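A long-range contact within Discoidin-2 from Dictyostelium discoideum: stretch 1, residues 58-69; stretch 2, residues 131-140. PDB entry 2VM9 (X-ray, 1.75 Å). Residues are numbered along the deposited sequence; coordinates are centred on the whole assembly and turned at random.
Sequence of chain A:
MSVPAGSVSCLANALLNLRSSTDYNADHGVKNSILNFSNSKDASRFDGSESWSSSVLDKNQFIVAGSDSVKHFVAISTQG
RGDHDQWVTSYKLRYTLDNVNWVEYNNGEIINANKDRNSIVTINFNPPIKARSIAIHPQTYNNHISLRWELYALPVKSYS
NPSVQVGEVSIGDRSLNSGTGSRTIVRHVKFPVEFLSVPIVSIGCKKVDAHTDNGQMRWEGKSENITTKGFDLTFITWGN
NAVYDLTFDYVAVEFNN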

# COMPACT_ATOMS: atom_id res chain seq x y z
N ASP A 58 30.61 13.24 -13.18
CA ASP A 58 31.45 13.01 -12.00
C ASP A 58 30.99 11.69 -11.37
O ASP A 58 30.21 10.97 -12.00
CB ASP A 58 31.40 14.20 -11.02
CG ASP A 58 30.03 14.43 -10.37
OD1 ASP A 58 29.07 13.64 -10.57
OD2 ASP A 58 29.92 15.45 -9.65
N LYS A 59 31.46 11.40 -10.15
CA LYS A 59 31.10 10.12 -9.50
C LYS A 59 29.90 10.24 -8.55
O LYS A 59 29.62 9.31 -7.77
CB LYS A 59 32.31 9.57 -8.73
CG LYS A 59 33.46 9.27 -9.63
CD LYS A 59 34.65 8.76 -8.83
CE LYS A 59 35.51 9.94 -8.31
NZ LYS A 59 36.56 9.41 -7.41
N ASN A 60 29.17 11.35 -8.68
CA ASN A 60 28.06 11.71 -7.78
C ASN A 60 26.67 11.67 -8.42
O ASN A 60 25.69 12.12 -7.80
CB ASN A 60 28.32 13.13 -7.26
CG ASN A 60 29.64 13.22 -6.54
OD1 ASN A 60 29.93 12.38 -5.68
ND2 ASN A 60 30.46 14.20 -6.91
N GLN A 61 26.59 11.19 -9.66
CA GLN A 61 25.29 11.15 -10.36
C GLN A 61 24.54 9.88 -9.97
O GLN A 61 25.13 8.93 -9.48
CB GLN A 61 25.51 11.18 -11.88
CG GLN A 61 26.33 12.41 -12.31
CD GLN A 61 25.68 13.69 -11.84
OE1 GLN A 61 24.52 13.99 -12.18
NE2 GLN A 61 26.41 14.46 -11.03
N PHE A 62 23.22 9.88 -10.19
CA PHE A 62 22.42 8.72 -9.79
C PHE A 62 21.05 8.81 -10.41
O PHE A 62 20.64 9.89 -10.84
CB PHE A 62 22.24 8.65 -8.24
CG PHE A 62 21.70 9.94 -7.63
CD1 PHE A 62 20.34 10.23 -7.69
CD2 PHE A 62 22.56 10.82 -6.99
CE1 PHE A 62 19.84 11.45 -7.15
CE2 PHE A 62 22.10 12.03 -6.43
CZ PHE A 62 20.72 12.35 -6.53
N ILE A 63 20.34 7.69 -10.39
CA ILE A 63 18.87 7.72 -10.48
C ILE A 63 18.36 7.00 -9.24
O ILE A 63 18.83 5.89 -8.93
CB ILE A 63 18.30 7.03 -11.73
CG1 ILE A 63 18.94 7.54 -13.02
CG2 ILE A 63 16.74 7.18 -11.77
CD1 ILE A 63 18.50 6.75 -14.24
N VAL A 64 17.42 7.63 -8.55
CA VAL A 64 16.69 7.01 -7.46
C VAL A 64 15.37 6.49 -8.02
O VAL A 64 14.71 7.21 -8.77
CB VAL A 64 16.34 8.02 -6.34
CG1 VAL A 64 15.62 7.30 -5.19
CG2 VAL A 64 17.59 8.73 -5.86
N ALA A 65 15.03 5.26 -7.66
CA ALA A 65 13.74 4.64 -8.00
C ALA A 65 13.01 4.35 -6.71
O ALA A 65 13.59 3.73 -5.80
CB ALA A 65 13.98 3.39 -8.78
N GLY A 66 11.76 4.79 -6.59
CA GLY A 66 11.08 4.62 -5.33
C GLY A 66 9.59 4.41 -5.43
O GLY A 66 8.96 4.75 -6.45
N SER A 67 9.04 3.85 -4.36
CA SER A 67 7.61 3.86 -4.11
C SER A 67 7.40 3.44 -2.65
O SER A 67 8.34 2.98 -2.00
CB SER A 67 6.87 2.94 -5.09
OG SER A 67 6.98 1.58 -4.69
N ASP A 68 6.17 3.61 -2.15
CA ASP A 68 5.84 3.24 -0.74
C ASP A 68 5.94 1.77 -0.38
O ASP A 68 6.04 1.44 0.80
CB ASP A 68 4.39 3.62 -0.45
CG ASP A 68 4.15 5.08 -0.56
OD1 ASP A 68 5.04 5.83 -0.14
OD2 ASP A 68 3.07 5.47 -1.08
N SER A 69 5.81 0.90 -1.37
CA SER A 69 5.72 -0.53 -1.07
C SER A 69 7.10 -1.09 -0.76
O SER A 69 8.12 -0.61 -1.28
CB SER A 69 5.10 -1.30 -2.22
OG SER A 69 5.90 -1.16 -3.37
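Stretch 2, residues 131-140: ARSIAIHPQT

What holds the two stretches together most firmly? Main-chain hydrogen bonds between two extended strands. Ala-65 N donates to Ile-134 O at 2.8 Å, nearly straight, and Ile-134 N returns the bond to Ala-65 O at 2.9 Å. Two residues along, Ile-63 N reaches Ile-136 O at 3.1 Å and Ile-136 N reaches Ile-63 O at 3.0 Å. Ser-67 N adds a longer bond to Arg-132 O, 3.3 Å.

How does stretch 2 run? It runs antiparallel, with 168° between the strand directions and the axes 4.6 Å apart at their closest. Val-64 faces Ala-135 and Gly-66 faces Ser-133 as non-hydrogen-bonded pairs, each with its CA atoms 4.1 Å apart; the hydrogen-bonded pair between them stands wider, Ala-65 CA lying 5.4 Å from Ile-134 CA.

What joins the two stretches beyond the paired backbones? Near the corners of both stretches, Arg-132, chi1 m and then extended through chi3, sends NE to Asp-68 O at 2.8 Å, while water 3 links Asp-68 O (3.0 Å) to Arg-132 NH2 (2.9 Å). At the other end water 1 bridges Gln-61 N (2.9 Å) and Pro-138 O (2.7 Å), and water 2 lies 2.7 Å from Gln-61 O and 2.8 Å from His-137 ND1.

Which side chains pack across the seam? On one face Ile-63 CB meets Ile-136 CG2 at 4.0 Å and Ala-65 CB meets Ile-134 CG2 at 4.1 Å. The other carries Val-64 CG2 against Ala-135 CB, 4.1 Å; there Gly-66 leaves room for Ser-133, whose OG comes within 3.5 Å of Gly-66 CA, where a CB would clash. Beyond the bridges, Phe-62 CB sits over the His-137 ring, 3.7 Å from its CE1, while the two aromatic rings meet obliquely, their planes at 41°.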

# COMPACT_ATOMS: atom_id res chain seq x y z
N ALA A 131 13.67 -3.22 -0.02
CA ALA A 131 13.80 -1.76 -0.07
C ALA A 131 12.52 -1.07 -0.56
O ALA A 131 11.75 -1.65 -1.31
CB ALA A 131 14.97 -1.40 -0.98
N ARG A 132 12.34 0.17 -0.12
CA ARG A 132 11.33 1.06 -0.69
C ARG A 132 11.93 1.88 -1.82
O ARG A 132 11.28 2.05 -2.83
CB ARG A 132 10.71 1.98 0.36
CG ARG A 132 9.73 1.24 1.27
CD ARG A 132 9.05 2.21 2.24
NE ARG A 132 7.93 1.54 2.89
CZ ARG A 132 8.02 0.79 3.99
NH1 ARG A 132 9.18 0.63 4.61
NH2 ARG A 132 6.92 0.22 4.49
N SER A 133 13.18 2.32 -1.65
CA SER A 133 13.86 3.07 -2.72
C SER A 133 15.25 2.52 -2.95
O SER A 133 15.90 2.00 -2.03
CB SER A 133 13.90 4.56 -2.39
OG SER A 133 12.58 5.04 -2.18
N ILE A 134 15.70 2.62 -4.19
CA ILE A 134 17.01 2.09 -4.56
C ILE A 134 17.63 3.09 -5.53
O ILE A 134 16.88 3.74 -6.27
CB ILE A 134 16.86 0.66 -5.16
CG1 ILE A 134 18.22 0.02 -5.44
CG2 ILE A 134 16.00 0.67 -6.42
CD1 ILE A 134 18.13 -1.50 -5.66
N ALA A 135 18.95 3.24 -5.52
CA ALA A 135 19.58 4.24 -6.40
C ALA A 135 20.77 3.59 -7.06
O ALA A 135 21.58 2.94 -6.38
CB ALA A 135 20.05 5.47 -5.59
N ILE A 136 20.88 3.80 -8.38
CA ILE A 136 22.07 3.43 -9.13
C ILE A 136 23.00 4.64 -9.15
O ILE A 136 22.57 5.77 -9.43
CB ILE A 136 21.71 2.90 -10.55
CG1 ILE A 136 22.97 2.45 -11.29
CG2 ILE A 136 20.88 3.95 -11.36
CD1 ILE A 136 22.69 1.60 -12.52
N HIS A 137 24.27 4.39 -8.79
CA HIS A 137 25.29 5.44 -8.64
C HIS A 137 26.45 5.12 -9.58
O HIS A 137 27.39 4.42 -9.18
CB HIS A 137 25.76 5.46 -7.17
CG HIS A 137 24.85 6.25 -6.27
ND1 HIS A 137 25.12 7.56 -5.92
CD2 HIS A 137 23.69 5.92 -5.65
CE1 HIS A 137 24.16 8.00 -5.11
NE2 HIS A 137 23.28 7.03 -4.93
N PRO A 138 26.35 5.55 -10.85
CA PRO A 138 27.44 5.32 -11.81
C PRO A 138 28.77 5.78 -11.25
O PRO A 138 28.86 6.86 -10.63
CB PRO A 138 27.03 6.19 -13.00
CG PRO A 138 25.48 6.10 -12.97
CD PRO A 138 25.22 6.27 -11.47
N GLN A 139 29.80 4.96 -11.45
CA GLN A 139 31.13 5.33 -10.98
C GLN A 139 32.08 5.68 -12.11
O GLN A 139 32.87 6.60 -11.99
CB GLN A 139 31.76 4.21 -10.15
CG GLN A 139 30.96 3.93 -8.89
CD GLN A 139 30.92 5.13 -7.94
OE1 GLN A 139 31.96 5.56 -7.44
NE2 GLN A 139 29.71 5.68 -7.70
N THR A 140 32.04 4.89 -13.19
CA THR A 140 32.90 5.14 -14.34
C THR A 140 32.04 5.01 -15.61
O THR A 140 30.97 4.38 -15.59
CB THR A 140 34.07 4.13 -14.41
OG1 THR A 140 33.55 2.79 -14.43
CG2 THR A 140 35.02 4.28 -13.18
O HOH W 1 28.14 9.36 -11.21
O HOH W 2 27.08 8.48 -7.65
O HOH W 3 4.41 0.28 2.99